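Long-range contacts in dipeptide Epimerase (Enterococcus faecalis V583, PDB 3JVA), which belongs to the mandelate racemase/muconate lactonizing enzyme family of the enolase superfamily, with an N-terminal capping domain on a magnesium-binding barrel: residues Lys12-Lys16 against Phe323-Pro329; Ile26-Ser31 against Ala294-Thr298; Asn127-Thr131 against Lys339-Gly345. All coordinates share one frame. Residues are numbered along the deposited sequence.

Interaction 1 (Lys12-Lys16 against Phe323-Pro329)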
loop_
_atom_site.group_PDB
_atom_site.type_symbol
_atom_site.label_atom_id
_atom_site.label_comp_id
_atom_site.label_asym_id
_atom_site.label_seq_id
_atom_site.Cartn_x
_atom_site.Cartn_y
_atom_site.Cartn_z
ATOM N N LYS B 12 27.029 -42.539 -14.896
ATOM C CA LYS B 12 26.359 -42.403 -16.181
ATOM C C LYS B 12 25.454 -43.613 -16.380
ATOM O O LYS B 12 25.926 -44.745 -16.481
ATOM C CB LYS B 12 27.386 -42.321 -17.311
ATOM C CG LYS B 12 28.380 -41.176 -17.154
ATOM C CD LYS B 12 29.305 -41.084 -18.359
ATOM C CE LYS B 12 30.296 -39.945 -18.206
ATOM N NZ LYS B 12 31.223 -39.866 -19.366
ATOM N N ILE B 13 24.153 -43.364 -16.429
ATOM C CA ILE B 13 23.175 -44.430 -16.582
ATOM C C ILE B 13 22.303 -44.138 -17.792
ATOM O O ILE B 13 21.668 -43.089 -17.869
ATOM C CB ILE B 13 22.283 -44.533 -15.316
ATOM C CG1 ILE B 13 23.139 -44.852 -14.081
ATOM C CG2 ILE B 13 21.229 -45.608 -15.506
ATOM C CD1 ILE B 13 23.681 -46.281 -14.045
ATOM N N LYS B 14 22.272 -45.070 -18.737
ATOM C CA LYS B 14 21.468 -44.886 -19.938
ATOM C C LYS B 14 19.986 -44.795 -19.588
ATOM O O LYS B 14 19.508 -45.480 -18.676
ATOM C CB LYS B 14 21.700 -46.047 -20.909
ATOM C CG LYS B 14 21.098 -45.816 -22.281
ATOM C CD LYS B 14 21.431 -46.947 -23.236
ATOM C CE LYS B 14 21.006 -46.592 -24.650
ATOM N NZ LYS B 14 21.667 -45.333 -25.085
ATOM N N LEU B 15 19.266 -43.938 -20.311
ATOM C CA LEU B 15 17.835 -43.754 -20.100
ATOM C C LEU B 15 17.050 -44.648 -21.058
ATOM O O LEU B 15 17.453 -44.834 -22.207
ATOM C CB LEU B 15 17.438 -42.297 -20.359
ATOM C CG LEU B 15 18.040 -41.182 -19.496
ATOM C CD1 LEU B 15 17.613 -39.826 -20.063
ATOM C CD2 LEU B 15 17.580 -41.328 -18.051
ATOM N N LYS B 16 15.932 -45.193 -20.586
ATOM C CA LYS B 16 15.088 -46.045 -21.424
ATOM C C LYS B 16 14.516 -45.222 -22.575
ATOM O O LYS B 16 14.366 -45.717 -23.694
ATOM C CB LYS B 16 13.939 -46.647 -20.606
ATOM C CG LYS B 16 14.367 -47.692 -19.588
ATOM C CD LYS B 16 13.183 -48.173 -18.765
ATOM C CE LYS B 16 13.597 -49.206 -17.736
ATOM N NZ LYS B 16 12.445 -49.609 -16.873
ATOM N N PHE B 323 12.436 -45.213 -12.605
ATOM C CA PHE B 323 11.652 -45.995 -13.560
ATOM C C PHE B 323 12.164 -45.887 -14.991
ATOM O O PHE B 323 11.844 -46.729 -15.831
ATOM C CB PHE B 323 10.179 -45.567 -13.537
ATOM C CG PHE B 323 9.577 -45.497 -12.164
ATOM C CD1 PHE B 323 10.035 -46.312 -11.136
ATOM C CD2 PHE B 323 8.524 -44.625 -11.907
ATOM C CE1 PHE B 323 9.453 -46.260 -9.870
ATOM C CE2 PHE B 323 7.934 -44.565 -10.647
ATOM C CZ PHE B 323 8.397 -45.382 -9.629
ATOM N N GLY B 324 12.947 -44.849 -15.272
ATOM C CA GLY B 324 13.469 -44.671 -16.615
ATOM C C GLY B 324 14.942 -44.998 -16.785
ATOM O O GLY B 324 15.533 -44.665 -17.814
ATOM N N LEU B 325 15.536 -45.645 -15.787
ATOM C CA LEU B 325 16.954 -46.005 -15.837
ATOM C C LEU B 325 17.154 -47.416 -16.396
ATOM O O LEU B 325 16.412 -48.333 -16.049
ATOM C CB LEU B 325 17.558 -45.936 -14.430
ATOM C CG LEU B 325 17.473 -44.605 -13.672
ATOM C CD1 LEU B 325 18.141 -44.759 -12.313
ATOM C CD2 LEU B 325 18.144 -43.501 -14.477
ATOM N N GLU B 326 18.158 -47.592 -17.250
ATOM C CA GLU B 326 18.434 -48.911 -17.824
ATOM C C GLU B 326 19.031 -49.865 -16.802
ATOM O O GLU B 326 18.887 -51.081 -16.919
ATOM C CB GLU B 326 19.369 -48.788 -19.027
ATOM C CG GLU B 326 18.671 -48.337 -20.296
ATOM C CD GLU B 326 17.704 -49.375 -20.841
ATOM O OE1 GLU B 326 17.051 -49.089 -21.867
ATOM O OE2 GLU B 326 17.598 -50.477 -20.255
ATOM N N THR B 327 19.710 -49.316 -15.803
ATOM C CA THR B 327 20.300 -50.141 -14.760
ATOM C C THR B 327 20.495 -49.289 -13.507
ATOM O O THR B 327 20.516 -48.061 -13.589
ATOM C CB THR B 327 21.646 -50.757 -15.232
ATOM O OG1 THR B 327 22.022 -51.816 -14.343
ATOM C CG2 THR B 327 22.745 -49.704 -15.270
ATOM N N ALA B 328 20.609 -49.939 -12.352
ATOM C CA ALA B 328 20.773 -49.228 -11.086
ATOM C C ALA B 328 22.232 -48.912 -10.782
ATOM O O ALA B 328 23.093 -49.790 -10.840
ATOM C CB ALA B 328 20.182 -50.048 -9.955
ATOM N N PRO B 329 22.527 -47.647 -10.443
ATOM C CA PRO B 329 23.903 -47.245 -10.133
ATOM C C PRO B 329 24.364 -47.716 -8.754
ATOM O O PRO B 329 25.565 -47.750 -8.471
ATOM C CB PRO B 329 23.850 -45.721 -10.247
ATOM C CG PRO B 329 22.446 -45.408 -9.764
ATOM C CD PRO B 329 21.614 -46.487 -10.435
HETATM O O HOH W 1 17.733 -47.378 -23.681
HETATM O O HOH W 2 14.118 -48.794 -14.680
#

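Interaction 2 (Ile26-Ser31 against Ala294-Thr298)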
loop_
_atom_site.group_PDB
_atom_site.type_symbol
_atom_site.label_atom_id
_atom_site.label_comp_id
_atom_site.label_asym_id
_atom_site.label_seq_id
_atom_site.Cartn_x
_atom_site.Cartn_y
_atom_site.Cartn_z
ATOM N N ILE B 26 18.632 -35.594 -24.216
ATOM C CA ILE B 26 19.393 -36.253 -23.163
ATOM C C ILE B 26 19.079 -37.742 -23.227
ATOM O O ILE B 26 17.915 -38.136 -23.128
ATOM C CB ILE B 26 18.985 -35.732 -21.771
ATOM C CG1 ILE B 26 19.144 -34.209 -21.713
ATOM C CG2 ILE B 26 19.838 -36.398 -20.695
ATOM C CD1 ILE B 26 18.680 -33.600 -20.411
ATOM N N GLU B 27 20.102 -38.571 -23.398
ATOM C CA GLU B 27 19.877 -40.011 -23.469
ATOM C C GLU B 27 20.525 -40.776 -22.326
ATOM O O GLU B 27 20.417 -41.998 -22.249
ATOM C CB GLU B 27 20.360 -40.563 -24.813
ATOM C CG GLU B 27 21.720 -40.072 -25.260
ATOM C CD GLU B 27 22.081 -40.566 -26.653
ATOM O OE1 GLU B 27 23.143 -40.163 -27.176
ATOM O OE2 GLU B 27 21.302 -41.359 -27.225
ATOM N N SER B 28 21.180 -40.049 -21.429
ATOM C CA SER B 28 21.841 -40.666 -20.288
ATOM C C SER B 28 21.733 -39.749 -19.076
ATOM O O SER B 28 21.746 -38.527 -19.214
ATOM C CB SER B 28 23.317 -40.922 -20.615
ATOM O OG SER B 28 23.984 -41.574 -19.547
ATOM N N ALA B 29 21.600 -40.343 -17.894
ATOM C CA ALA B 29 21.526 -39.573 -16.661
ATOM C C ALA B 29 22.941 -39.554 -16.107
ATOM O O ALA B 29 23.407 -40.541 -15.540
ATOM C CB ALA B 29 20.587 -40.238 -15.677
ATOM N N ASP B 30 23.630 -38.435 -16.294
ATOM C CA ASP B 30 25.003 -38.312 -15.827
ATOM C C ASP B 30 25.058 -37.412 -14.600
ATOM O O ASP B 30 24.836 -36.203 -14.690
ATOM C CB ASP B 30 25.882 -37.767 -16.957
ATOM C CG ASP B 30 25.810 -38.626 -18.218
ATOM O OD1 ASP B 30 25.412 -39.807 -18.111
ATOM O OD2 ASP B 30 26.151 -38.132 -19.312
ATOM N N SER B 31 25.353 -38.012 -13.449
ATOM C CA SER B 31 25.402 -37.272 -12.197
ATOM C C SER B 31 26.658 -37.538 -11.383
ATOM O O SER B 31 27.505 -38.353 -11.752
ATOM C CB SER B 31 24.190 -37.634 -11.340
ATOM O OG SER B 31 24.167 -39.033 -11.089
ATOM N N ALA B 294 15.982 -34.574 -14.441
ATOM C CA ALA B 294 16.061 -35.553 -15.515
ATOM C C ALA B 294 17.346 -36.354 -15.356
ATOM O O ALA B 294 17.430 -37.511 -15.782
ATOM C CB ALA B 294 16.053 -34.841 -16.874
ATOM N N GLU B 295 18.344 -35.744 -14.723
ATOM C CA GLU B 295 19.625 -36.412 -14.548
ATOM C C GLU B 295 20.008 -36.881 -13.145
ATOM O O GLU B 295 21.189 -36.888 -12.798
ATOM C CB GLU B 295 20.749 -35.552 -15.141
ATOM C CG GLU B 295 20.547 -35.280 -16.630
ATOM C CD GLU B 295 21.845 -35.127 -17.402
ATOM O OE1 GLU B 295 22.587 -36.131 -17.532
ATOM O OE2 GLU B 295 22.121 -34.007 -17.882
ATOM N N GLU B 296 19.026 -37.246 -12.324
ATOM C CA GLU B 296 19.369 -37.791 -11.018
ATOM C C GLU B 296 18.892 -39.236 -11.007
ATOM O O GLU B 296 18.134 -39.658 -11.889
ATOM C CB GLU B 296 18.777 -36.987 -9.853
ATOM C CG GLU B 296 17.281 -36.905 -9.739
ATOM C CD GLU B 296 16.893 -36.061 -8.537
ATOM O OE1 GLU B 296 17.165 -36.493 -7.394
ATOM O OE2 GLU B 296 16.343 -34.959 -8.733
ATOM N N THR B 297 19.328 -39.998 -10.017
ATOM C CA THR B 297 18.984 -41.403 -9.984
ATOM C C THR B 297 18.570 -41.923 -8.614
ATOM O O THR B 297 17.966 -41.204 -7.823
ATOM C CB THR B 297 20.170 -42.227 -10.543
ATOM O OG1 THR B 297 21.345 -41.986 -9.754
ATOM C CG2 THR B 297 20.472 -41.797 -11.980
ATOM N N THR B 298 18.903 -43.178 -8.344
ATOM C CA THR B 298 18.522 -43.829 -7.099
ATOM C C THR B 298 18.747 -43.057 -5.802
ATOM O O THR B 298 17.833 -42.933 -4.986
ATOM C CB THR B 298 19.211 -45.199 -6.987
ATOM O OG1 THR B 298 18.962 -45.947 -8.185
ATOM C CG2 THR B 298 18.674 -45.966 -5.791
#

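Interaction 3 (Asn127-Thr131 against Lys339-Gly345)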
loop_
_atom_site.group_PDB
_atom_site.type_symbol
_atom_site.label_atom_id
_atom_site.label_comp_id
_atom_site.label_asym_id
_atom_site.label_seq_id
_atom_site.Cartn_x
_atom_site.Cartn_y
_atom_site.Cartn_z
ATOM N N ASN B 127 5.917 -43.980 6.334
ATOM C CA ASN B 127 7.090 -44.745 5.919
ATOM C C ASN B 127 6.995 -45.136 4.447
ATOM O O ASN B 127 7.704 -46.025 3.982
ATOM C CB ASN B 127 7.238 -46.003 6.776
ATOM C CG ASN B 127 6.096 -46.980 6.584
ATOM O OD1 ASN B 127 5.121 -46.687 5.896
ATOM N ND2 ASN B 127 6.210 -48.148 7.201
ATOM N N GLN B 128 6.113 -44.466 3.719
ATOM C CA GLN B 128 5.934 -44.744 2.301
ATOM C C GLN B 128 5.349 -43.511 1.628
ATOM O O GLN B 128 4.849 -42.608 2.302
ATOM C CB GLN B 128 4.985 -45.932 2.116
ATOM C CG GLN B 128 3.557 -45.646 2.566
ATOM C CD GLN B 128 2.667 -46.879 2.530
ATOM O OE1 GLN B 128 1.445 -46.772 2.576
ATOM N NE2 GLN B 128 3.280 -48.055 2.463
ATOM N N VAL B 129 5.408 -43.472 0.303
ATOM C CA VAL B 129 4.865 -42.340 -0.432
ATOM C C VAL B 129 4.456 -42.745 -1.845
ATOM O O VAL B 129 5.114 -43.558 -2.486
ATOM C CB VAL B 129 5.887 -41.173 -0.476
ATOM C CG1 VAL B 129 7.153 -41.606 -1.186
ATOM C CG2 VAL B 129 5.265 -39.956 -1.149
ATOM N N ILE B 130 3.341 -42.190 -2.306
ATOM C CA ILE B 130 2.820 -42.469 -3.638
ATOM C C ILE B 130 3.363 -41.469 -4.645
ATOM O O ILE B 130 3.273 -40.262 -4.441
ATOM C CB ILE B 130 1.280 -42.376 -3.662
ATOM C CG1 ILE B 130 0.681 -43.441 -2.741
ATOM C CG2 ILE B 130 0.770 -42.541 -5.094
ATOM C CD1 ILE B 130 -0.812 -43.292 -2.521
ATOM N N THR B 131 3.929 -41.967 -5.734
ATOM C CA THR B 131 4.447 -41.076 -6.756
ATOM C C THR B 131 3.656 -41.191 -8.043
ATOM O O THR B 131 3.010 -42.211 -8.304
ATOM C CB THR B 131 5.924 -41.370 -7.096
ATOM O OG1 THR B 131 6.342 -40.499 -8.154
ATOM C CG2 THR B 131 6.101 -42.821 -7.553
ATOM N N LYS B 339 6.462 -48.631 -9.962
ATOM C CA LYS B 339 5.379 -48.852 -9.005
ATOM C C LYS B 339 5.035 -47.494 -8.401
ATOM O O LYS B 339 5.924 -46.672 -8.172
ATOM C CB LYS B 339 5.839 -49.800 -7.888
ATOM C CG LYS B 339 7.122 -49.345 -7.182
ATOM C CD LYS B 339 7.369 -50.065 -5.852
ATOM C CE LYS B 339 8.551 -49.439 -5.090
ATOM N NZ LYS B 339 8.621 -49.844 -3.644
ATOM N N PRO B 340 3.748 -47.237 -8.135
ATOM C CA PRO B 340 3.380 -45.941 -7.553
ATOM C C PRO B 340 3.715 -45.811 -6.070
ATOM O O PRO B 340 4.014 -44.715 -5.592
ATOM C CB PRO B 340 1.876 -45.860 -7.816
ATOM C CG PRO B 340 1.454 -47.307 -7.728
ATOM C CD PRO B 340 2.547 -48.004 -8.518
ATOM N N LEU B 341 3.673 -46.924 -5.342
ATOM C CA LEU B 341 3.956 -46.894 -3.918
ATOM C C LEU B 341 5.416 -47.177 -3.581
ATOM O O LEU B 341 5.919 -48.282 -3.793
ATOM C CB LEU B 341 3.058 -47.886 -3.173
ATOM C CG LEU B 341 3.213 -47.882 -1.650
ATOM C CD1 LEU B 341 2.778 -46.537 -1.089
ATOM C CD2 LEU B 341 2.384 -49.004 -1.049
ATOM N N LEU B 342 6.094 -46.165 -3.054
ATOM C CA LEU B 342 7.485 -46.312 -2.670
ATOM C C LEU B 342 7.512 -46.598 -1.171
ATOM O O LEU B 342 7.290 -45.703 -0.350
ATOM C CB LEU B 342 8.255 -45.024 -2.993
ATOM C CG LEU B 342 8.025 -44.454 -4.401
ATOM C CD1 LEU B 342 8.847 -43.181 -4.584
ATOM C CD2 LEU B 342 8.399 -45.488 -5.459
ATOM N N GLU B 343 7.742 -47.861 -0.819
ATOM C CA GLU B 343 7.796 -48.263 0.583
ATOM C C GLU B 343 9.261 -48.200 0.984
ATOM O O GLU B 343 10.104 -48.855 0.372
ATOM C CB GLU B 343 7.241 -49.678 0.741
ATOM C CG GLU B 343 5.853 -49.837 0.144
ATOM C CD GLU B 343 5.247 -51.200 0.419
ATOM O OE1 GLU B 343 4.929 -51.489 1.593
ATOM O OE2 GLU B 343 5.093 -51.981 -0.539
ATOM N N LEU B 344 9.558 -47.421 2.019
ATOM C CA LEU B 344 10.939 -47.210 2.445
ATOM C C LEU B 344 11.661 -48.268 3.281
ATOM O O LEU B 344 12.894 -48.325 3.272
ATOM C CB LEU B 344 11.030 -45.838 3.120
ATOM C CG LEU B 344 10.514 -44.749 2.166
ATOM C CD1 LEU B 344 10.525 -43.396 2.842
ATOM C CD2 LEU B 344 11.376 -44.734 0.913
ATOM N N GLY B 345 10.923 -49.103 4.000
ATOM C CA GLY B 345 11.579 -50.135 4.787
ATOM C C GLY B 345 12.254 -49.649 6.055
ATOM O O GLY B 345 12.220 -48.460 6.377
#

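Interaction 1 (Lys12-Lys16 against Phe323-Pro329)
The two backbones run in opposite senses past each other, with L15 facing L325 at a CA-CA distance of 4.9 Å in a single beta bridge. Two hydrogen bonds flank that pair, E326 N to K14 O (2.9 Å, 157°) and K16 N to G324 O (2.8 Å, 168°), and L15 CA adds a CA-H...O contact to G324 O at 3.4 Å. The loop thus pairs with 12-16 at one bridge alone. Among the side chains, I13 is the most covered: its CG2 lies 3.8 Å from L325 CB and 3.2 Å from T327 O, while its CD1 reaches P329 CB at 3.8 Å, so the loop curls around this isoleucine. K16 extends along the loop, its NZ donating to F323 O (3.1 Å) and to a water that in turn donates to L325 O. A second water links L15 O with E326 OE1, at 3.0 and 2.6 Å. The bridge joins the N-terminal domain to the loop that follows barrel strand 314-317. Behind 12-16, I13 and L15 share backbone hydrogen bonds with A29 and E27; on the barrel side, F323 packs on T131 and I133 of strand 128-134, and L325 on T297 and L336.

Interaction 2 (Ile26-Ser31 against Ala294-Thr298)
One direct hydrogen bond carries the polar side of this contact: D30 N donates to E295 OE1 at 2.8 Å and a nearly linear 173°. The acceptor is a side-chain carboxylate, so here the barrel loop meets a backbone NH through a side chain. The same OE1 lies 3.0 Å from S28 O, but both are acceptors and make no bond, and it stands 4.5 Å from D30 OD2, a close approach of like charges. The D30 carboxylate has a donor of its own within the segment, S28 OG to D30 OD1 at 2.7 Å.

Van der Waals contacts lie beside that bond. I26 CG2 approaches E295 CD at 4.1 Å, A29 CB meets T297 CG2 at 4.0 Å, and S31 CB rests 3.4 Å from E295 O, a carbonyl buried here with no polar partner in the model. S31 OG and T297 OG1 are 4.3 Å apart; rather than pairing, each bonds to E47 OE2, which joins the two segments.

Residues 294-297 belong to the loop between barrel strand 287-290 and helix 298-310; T297 holds the N-cap position, although its side chain makes no capping bond. Such loops at the C-terminal ends of barrel strands line the active site in this superfamily, and the A294 side chain lies about 11 Å from the magnesium ion; a glycerol about 5 Å from that side chain is probably from the crystallisation liquor. In the other segment the chain turns a corner at S28 between strands 24-27 and 29-38, both hydrogen-bonded to strand 3-21, whose F19 touches I26 and A294.

Interaction 3 (Asn127-Thr131 against Lys339-Gly345)
L341 is the bump that fills a hollow on one face of this strand pair: its CD1 sits between Q128 and I130, 3.6 Å from Q128 CD and 4.1 Å from I130 CG1. E343 shares that face, its CG 3.9 Å from Q128 NE2. On the opposite face L342 occupies the notch between V129 and T131, with V129 CG1 4.0 Å from L342 CB and T131 CG2 4.0 Å from L342 CG. The short strand axes run antiparallel (166°, closest approach 4.6 Å); 341-343 is outermost in the sheet within this chain, beside 128-134, first strand of the family's (beta/alpha)7beta barrel. V129 and L342 form the hydrogen-bonded pair (V129 N to L342 O 3.0 Å, L342 N to V129 O 2.8 Å); L344 N to N127 O (3.0 Å) and T131 N to P340 O (2.8 Å) extend the ladder. P340 CB lies loosely, 4.4 Å from I130 CG2. L344 packs against Y119 and against A305, H306 and A309 of helix 298-310, while T131 OG1 bonds to L319 N.

How the interactions relate
From the N terminus, 12-16 opens a long loop that interaction 1 closes at 323-329. Interaction 2 starts at 26-31 and closes at 294-298, wholly within those limits. Interaction 3 starts later, at 127-131, but closes last, at 339-345, so it crosses both. Interactions 1 and 2 have centres about 7 Å apart, and their first segments belong to the same N-terminal sheet, where K12 CB packs 3.3 Å from D30 OD1. Both tie the N-terminal domain to barrel loops, whereas interaction 3 joins the first barrel strand to the C-terminal region. F323 links interactions 1 and 3, its CZ 3.1 Å from K339 O; interactions 2 and 3 do not touch.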